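Local atomic coordinates of DNA methyltransferase (Nicotiana tabacum, PDB entry 4ONQ), a protein that probably transfers a methyl group from S-adenosylmethionine to cytosine C5 in DNA, as a plant de novo methyltransferase of the DRM type, here as its catalytic domain holding sinefungin. Residues 203-206 and 207-211; 262-265 and 266-270. The protein carries 5 engineered substitutions. All blocks are in the same frame, centred on the assembly; numbering follows the deposited sequence.

Contact 1. Residues 203-206 and 207-211; sequences RYKS and LGNSF. With SFG (sinefungin), chain C.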
loop_
_atom_site.group_PDB
_atom_site.type_symbol
_atom_site.label_atom_id
_atom_site.label_comp_id
_atom_site.label_asym_id
_atom_site.label_seq_id
_atom_site.Cartn_x
_atom_site.Cartn_y
_atom_site.Cartn_z
ATOM N N ARG A 203 -5.268 6.148 13.520
ATOM C CA ARG A 203 -5.914 5.779 12.267
ATOM C C ARG A 203 -5.044 6.306 11.133
ATOM O O ARG A 203 -4.691 5.574 10.205
ATOM C CB ARG A 203 -7.307 6.402 12.160
ATOM C CG ARG A 203 -8.404 5.736 12.964
ATOM C CD ARG A 203 -9.513 5.325 12.008
ATOM N NE ARG A 203 -10.727 6.127 12.084
ATOM C CZ ARG A 203 -11.674 6.111 11.152
ATOM N NH1 ARG A 203 -12.759 6.870 11.289
ATOM N NH2 ARG A 203 -11.529 5.344 10.074
ATOM N N TYR A 204 -4.679 7.583 11.225
ATOM C CA TYR A 204 -3.828 8.188 10.200
ATOM C C TYR A 204 -2.456 7.538 10.114
ATOM O O TYR A 204 -1.931 7.355 9.028
ATOM C CB TYR A 204 -3.641 9.676 10.442
ATOM C CG TYR A 204 -4.841 10.524 10.123
ATOM C CD1 TYR A 204 -5.497 11.219 11.128
ATOM C CD2 TYR A 204 -5.315 10.642 8.813
ATOM C CE1 TYR A 204 -6.588 12.013 10.847
ATOM C CE2 TYR A 204 -6.416 11.430 8.520
ATOM C CZ TYR A 204 -7.045 12.115 9.547
ATOM O OH TYR A 204 -8.126 12.920 9.301
ATOM N N LYS A 205 -1.887 7.166 11.221
ATOM C CA LYS A 205 -0.621 6.527 11.190
ATOM C C LYS A 205 -0.654 5.148 10.583
ATOM O O LYS A 205 0.200 4.795 9.846
ATOM C CB LYS A 205 -0.065 6.508 12.587
ATOM C CG LYS A 205 1.280 5.880 12.717
ATOM C CD LYS A 205 1.681 5.703 14.160
ATOM C CE LYS A 205 3.132 5.302 14.340
ATOM N NZ LYS A 205 3.395 3.855 14.268
ATOM N N SER A 206 -1.667 4.375 10.876
ATOM C CA SER A 206 -1.786 3.041 10.296
ATOM C C SER A 206 -2.134 3.079 8.805
ATOM O O SER A 206 -1.664 2.244 8.029
ATOM C CB SER A 206 -2.810 2.200 11.066
ATOM O OG SER A 206 -2.328 1.868 12.363
ATOM N N LEU A 207 -2.954 4.046 8.404
ATOM C CA LEU A 207 -3.305 4.179 6.995
ATOM C C LEU A 207 -2.120 4.713 6.192
ATOM O O LEU A 207 -1.772 4.180 5.132
ATOM C CB LEU A 207 -4.533 5.078 6.833
ATOM C CG LEU A 207 -5.863 4.471 7.299
ATOM C CD1 LEU A 207 -6.894 5.565 7.623
ATOM C CD2 LEU A 207 -6.402 3.540 6.244
ATOM N N GLY A 208 -1.488 5.755 6.718
ATOM C CA GLY A 208 -0.355 6.392 6.067
ATOM C C GLY A 208 0.796 5.453 5.766
ATOM O O GLY A 208 1.572 5.694 4.848
ATOM N N ASN A 209 0.898 4.374 6.535
ATOM C CA ASN A 209 1.983 3.417 6.369
ATOM C C ASN A 209 1.611 2.185 5.544
ATOM O O ASN A 209 2.439 1.312 5.336
ATOM C CB ASN A 209 2.515 2.989 7.743
ATOM C CG ASN A 209 3.310 4.095 8.432
ATOM O OD1 ASN A 209 3.986 4.886 7.778
ATOM N ND2 ASN A 209 3.222 4.156 9.754
ATOM N N SER A 210 0.376 2.126 5.058
ATOM C CA SER A 210 -0.146 0.899 4.460
ATOM C C SER A 210 0.178 0.702 2.973
ATOM O O SER A 210 0.779 1.565 2.336
ATOM C CB SER A 210 -1.657 0.823 4.667
ATOM O OG SER A 210 -2.166 -0.364 4.099
ATOM N N PHE A 211 -0.217 -0.449 2.430
ATOM C CA PHE A 211 -0.169 -0.685 0.989
ATOM C C PHE A 211 -1.276 0.117 0.330
ATOM O O PHE A 211 -2.291 0.409 0.960
ATOM C CB PHE A 211 -0.460 -2.151 0.668
ATOM C CG PHE A 211 0.657 -3.091 0.977
ATOM C CD1 PHE A 211 1.972 -2.709 0.824
ATOM C CD2 PHE A 211 0.382 -4.384 1.399
ATOM C CE1 PHE A 211 3.000 -3.598 1.095
ATOM C CE2 PHE A 211 1.401 -5.274 1.680
ATOM C CZ PHE A 211 2.713 -4.879 1.524
HETATM N N SFG C . 1.859 -3.520 5.314
HETATM C CA SFG C . 1.129 -2.660 6.263
HETATM C C SFG C . -0.217 -2.338 5.619
HETATM O O SFG C . -0.388 -2.677 4.429
HETATM O OXT SFG C . -1.075 -1.819 6.364
HETATM C CB SFG C . 1.990 -1.418 6.552
HETATM C CG SFG C . 3.191 -1.983 7.307
HETATM C CD SFG C . 4.356 -1.081 7.764
HETATM N NE SFG C . 5.070 -0.454 6.649
HETATM C "C5'" SFG C . 5.192 -2.097 8.566
HETATM C "C4'" SFG C . 4.150 -2.376 9.681
HETATM O "O4'" SFG C . 5.415 -2.580 10.465
HETATM C "C3'" SFG C . 3.596 -1.576 10.853
HETATM O "O3'" SFG C . 2.608 -2.313 11.553
HETATM C "C2'" SFG C . 4.792 -1.306 11.678
HETATM O "O2'" SFG C . 4.384 -0.784 12.948
HETATM C "C1'" SFG C . 5.021 -2.832 11.822
HETATM N N9 SFG C . 6.219 -3.085 12.658
HETATM C C8 SFG C . 7.116 -2.252 13.159
HETATM N N7 SFG C . 8.032 -2.966 13.808
HETATM C C5 SFG C . 7.720 -4.258 13.692
HETATM C C6 SFG C . 8.305 -5.368 14.154
HETATM N N6 SFG C . 9.414 -5.206 14.872
HETATM N N1 SFG C . 7.813 -6.591 13.917
HETATM C C2 SFG C . 6.647 -6.700 13.160
HETATM N N3 SFG C . 6.054 -5.524 12.690
HETATM C C4 SFG C . 6.618 -4.330 12.944
#
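Arg-203 and Leu-207, one helical turn apart, are joined through the backbone: Leu-207 N donates to Arg-203 O over 2.9 Å, and the leucine side chain lies against the same carbonyl, its CG 3.3 Å from that oxygen. Gly-208 N follows with a bond of 2.8 Å to Tyr-204 O. The next bond, from Asn-209 N to Lys-205 O, is weak.

Side-chain contacts are few on this last turn. The amide of Asn-209 folds back beside the helix, because CG stands next to its own backbone N (chi1 -72°), and the side chain crosses that of Lys-205, with ND2 3.9 Å from Lys-205 CG. Gly-208 suits its place, since a beta carbon there would run into Tyr-204 O.

Ligand contacts come from the loop residues 209-211. Phe-211 N donates to the carboxylate O of sinefungin at 3.0 Å, and the amino N of the ligand sits 4.0 Å above the centre of the phenyl ring, a placement that may suit an amine if it is protonated. Ser-210, small enough to let the carboxylate come close, places OG 2.9 Å from both O and OXT of sinefungin. Asn-209 O accepts a weak bond from the ligand NE.

The polar ends of Arg-203 and Tyr-204 are held by Glu-183 and Leu-177 O, respectively. Leu-207 packs on Val-182 of helix 179-186, while Arg-78 reaches Gly-208 O; helix 200-208 thus lies against helix 179-186 and hands the chain through the pocket loop to helix 213-220.

Contact 2. Residues 262-265 and 266-270; sequences KSEV and NRDIV. With SFG (sinefungin), chain C.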
loop_
_atom_site.group_PDB
_atom_site.type_symbol
_atom_site.label_atom_id
_atom_site.label_comp_id
_atom_site.label_asym_id
_atom_site.label_seq_id
_atom_site.Cartn_x
_atom_site.Cartn_y
_atom_site.Cartn_z
ATOM N N LYS A 262 3.603 -5.697 15.130
ATOM C CA LYS A 262 3.973 -5.192 16.449
ATOM C C LYS A 262 2.836 -4.450 17.161
ATOM O O LYS A 262 2.711 -4.516 18.385
ATOM C CB LYS A 262 5.199 -4.279 16.325
ATOM C CG LYS A 262 5.947 -4.036 17.624
ATOM C CD LYS A 262 7.190 -3.192 17.389
ATOM C CE LYS A 262 6.844 -1.853 16.749
ATOM N NZ LYS A 262 8.049 -0.984 16.592
ATOM N N SER A 263 2.010 -3.746 16.392
ATOM C CA SER A 263 0.960 -2.902 16.956
ATOM C C SER A 263 -0.313 -3.690 17.267
ATOM O O SER A 263 -0.859 -4.365 16.393
ATOM C CB SER A 263 0.652 -1.741 16.006
ATOM O OG SER A 263 -0.473 -0.995 16.438
ATOM N N GLU A 264 -0.780 -3.596 18.511
ATOM C CA GLU A 264 -1.993 -4.287 18.939
ATOM C C GLU A 264 -3.228 -3.708 18.257
ATOM O O GLU A 264 -4.177 -4.415 17.935
ATOM C CB GLU A 264 -2.158 -4.196 20.455
ATOM C CG GLU A 264 -3.378 -4.946 20.974
ATOM C CD GLU A 264 -3.601 -4.758 22.462
ATOM O OE1 GLU A 264 -2.653 -4.353 23.166
ATOM O OE2 GLU A 264 -4.732 -5.012 22.924
ATOM N N VAL A 265 -3.204 -2.404 18.050
ATOM C CA VAL A 265 -4.264 -1.708 17.343
ATOM C C VAL A 265 -4.424 -2.253 15.905
ATOM O O VAL A 265 -5.548 -2.553 15.449
ATOM C CB VAL A 265 -3.983 -0.181 17.417
ATOM C CG1 VAL A 265 -4.055 0.478 16.064
ATOM C CG2 VAL A 265 -4.892 0.486 18.453
ATOM N N ASN A 266 -3.297 -2.436 15.216
ATOM C CA ASN A 266 -3.298 -3.040 13.881
ATOM C C ASN A 266 -3.800 -4.489 13.883
ATOM O O ASN A 266 -4.652 -4.868 13.064
ATOM C CB ASN A 266 -1.907 -2.959 13.246
ATOM C CG ASN A 266 -1.495 -1.533 12.909
ATOM O OD1 ASN A 266 -2.321 -0.620 12.878
ATOM N ND2 ASN A 266 -0.207 -1.341 12.647
ATOM N N ARG A 267 -3.269 -5.289 14.805
ATOM C CA ARG A 267 -3.690 -6.680 14.972
ATOM C C ARG A 267 -5.196 -6.801 15.174
ATOM O O ARG A 267 -5.860 -7.612 14.526
ATOM C CB ARG A 267 -2.954 -7.344 16.143
ATOM C CG ARG A 267 -1.487 -7.649 15.870
ATOM C CD ARG A 267 -0.911 -8.620 16.898
ATOM N NE ARG A 267 -1.099 -8.159 18.273
ATOM C CZ ARG A 267 -0.221 -7.420 18.943
ATOM N NH1 ARG A 267 -0.481 -7.051 20.190
ATOM N NH2 ARG A 267 0.915 -7.048 18.371
ATOM N N ASP A 268 -5.732 -5.980 16.069
ATOM C CA ASP A 268 -7.166 -5.957 16.328
ATOM C C ASP A 268 -7.980 -5.539 15.100
ATOM O O ASP A 268 -9.074 -6.067 14.858
ATOM C CB ASP A 268 -7.476 -5.039 17.509
ATOM C CG ASP A 268 -6.942 -5.580 18.814
ATOM O OD1 ASP A 268 -6.783 -6.817 18.913
ATOM O OD2 ASP A 268 -6.681 -4.775 19.737
ATOM N N ILE A 269 -7.454 -4.583 14.338
ATOM C CA ILE A 269 -8.119 -4.161 13.110
ATOM C C ILE A 269 -8.252 -5.348 12.154
ATOM O O ILE A 269 -9.327 -5.606 11.574
ATOM C CB ILE A 269 -7.353 -3.001 12.424
ATOM C CG1 ILE A 269 -7.669 -1.676 13.113
ATOM C CG2 ILE A 269 -7.716 -2.902 10.959
ATOM C CD1 ILE A 269 -6.661 -0.586 12.821
ATOM N N VAL A 270 -7.153 -6.084 12.019
ATOM C CA VAL A 270 -7.107 -7.201 11.084
ATOM C C VAL A 270 -7.984 -8.360 11.560
ATOM O O VAL A 270 -8.658 -8.997 10.759
ATOM C CB VAL A 270 -5.659 -7.662 10.817
ATOM C CG1 VAL A 270 -5.638 -8.932 9.975
ATOM C CG2 VAL A 270 -4.872 -6.552 10.133
HETATM N N SFG C . 1.859 -3.520 5.314
HETATM C CA SFG C . 1.129 -2.660 6.263
HETATM C C SFG C . -0.217 -2.338 5.619
HETATM O O SFG C . -0.388 -2.677 4.429
HETATM O OXT SFG C . -1.075 -1.819 6.364
HETATM C CB SFG C . 1.990 -1.418 6.552
HETATM C CG SFG C . 3.191 -1.983 7.307
HETATM C CD SFG C . 4.356 -1.081 7.764
HETATM N NE SFG C . 5.070 -0.454 6.649
HETATM C "C5'" SFG C . 5.192 -2.097 8.566
HETATM C "C4'" SFG C . 4.150 -2.376 9.681
HETATM O "O4'" SFG C . 5.415 -2.580 10.465
HETATM C "C3'" SFG C . 3.596 -1.576 10.853
HETATM O "O3'" SFG C . 2.608 -2.313 11.553
HETATM C "C2'" SFG C . 4.792 -1.306 11.678
HETATM O "O2'" SFG C . 4.384 -0.784 12.948
HETATM C "C1'" SFG C . 5.021 -2.832 11.822
HETATM N N9 SFG C . 6.219 -3.085 12.658
HETATM C C8 SFG C . 7.116 -2.252 13.159
HETATM N N7 SFG C . 8.032 -2.966 13.808
HETATM C C5 SFG C . 7.720 -4.258 13.692
HETATM C C6 SFG C . 8.305 -5.368 14.154
HETATM N N6 SFG C . 9.414 -5.206 14.872
HETATM N N1 SFG C . 7.813 -6.591 13.917
HETATM C C2 SFG C . 6.647 -6.700 13.160
HETATM N N3 SFG C . 6.054 -5.524 12.690
HETATM C C4 SFG C . 6.618 -4.330 12.944
#
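Ser-263 caps the first turn of helix 264-276: its OG accepts a weak bond from Asn-266 N, and Ser-263 O accepts Arg-267 N at 3.0 Å. Serine suits an N-cap because its short hydroxyl can reach forward to the amide three residues on, which has no helical carbonyl before it. Further along, Val-265 O receives Ile-269 N, and Val-265 CG1 stands 4.3 Å from Ile-269 CD1, a modest apolar contact.

The close-packed part surrounds Arg-267. Its chain bends at chi3 (-55°), laying one face of the guanidinium over Glu-264 CA, 3.4 Å from the plane, while NH2 gives a weak bond near that plane to Lys-262 O and a further one to Glu-261 O. Shortening this arginine to an alanine would probably leave both carbonyls without this donor and open a gap over Glu-264 CA.

The looser side carries the exposed Glu-264. Its OE1 stays 4.6 Å from Arg-267 NH1, too far for a salt bridge, and its OE2 lies 3.7 Å from Asp-268 OD2, a probably unfavourable approach unless solvent screens it.

Toward the ligand, Lys-262 runs along the adenine, its CE and NZ each 3.4 Å from N7 of sinefungin. Asn-266, its OD1 held by Ser-206 and its ND2 shared with Glu-261, gives a weak bond to ribose O3'. This chemistry is consistent with nucleoside binding: amide and Glu-261 carboxylate for polar groups, lysine chain for the base.

Contacts 1 and 2 come in sequence along the chain, yet their centres lie about 12 Å apart and both line the sinefungin pocket. They share the ligand end to end: 207-211 holds the amino-acid portion, whereas 262-270 meets the ribose and adenine. A direct bridge joins them, Ser-206 OG standing 2.5 Å from Asn-266 OD1, a probable hydrogen bond. It may help fix the rotation of the asparagine amide, whose nitrogen faces the sugar and also bonds to Glu-261. That glutamate and Ile-240 N bind the ligand as well. The predicted catalytic Cys-316 falls in the unmodelled region 316-335, leaving its relation to both contacts unresolved.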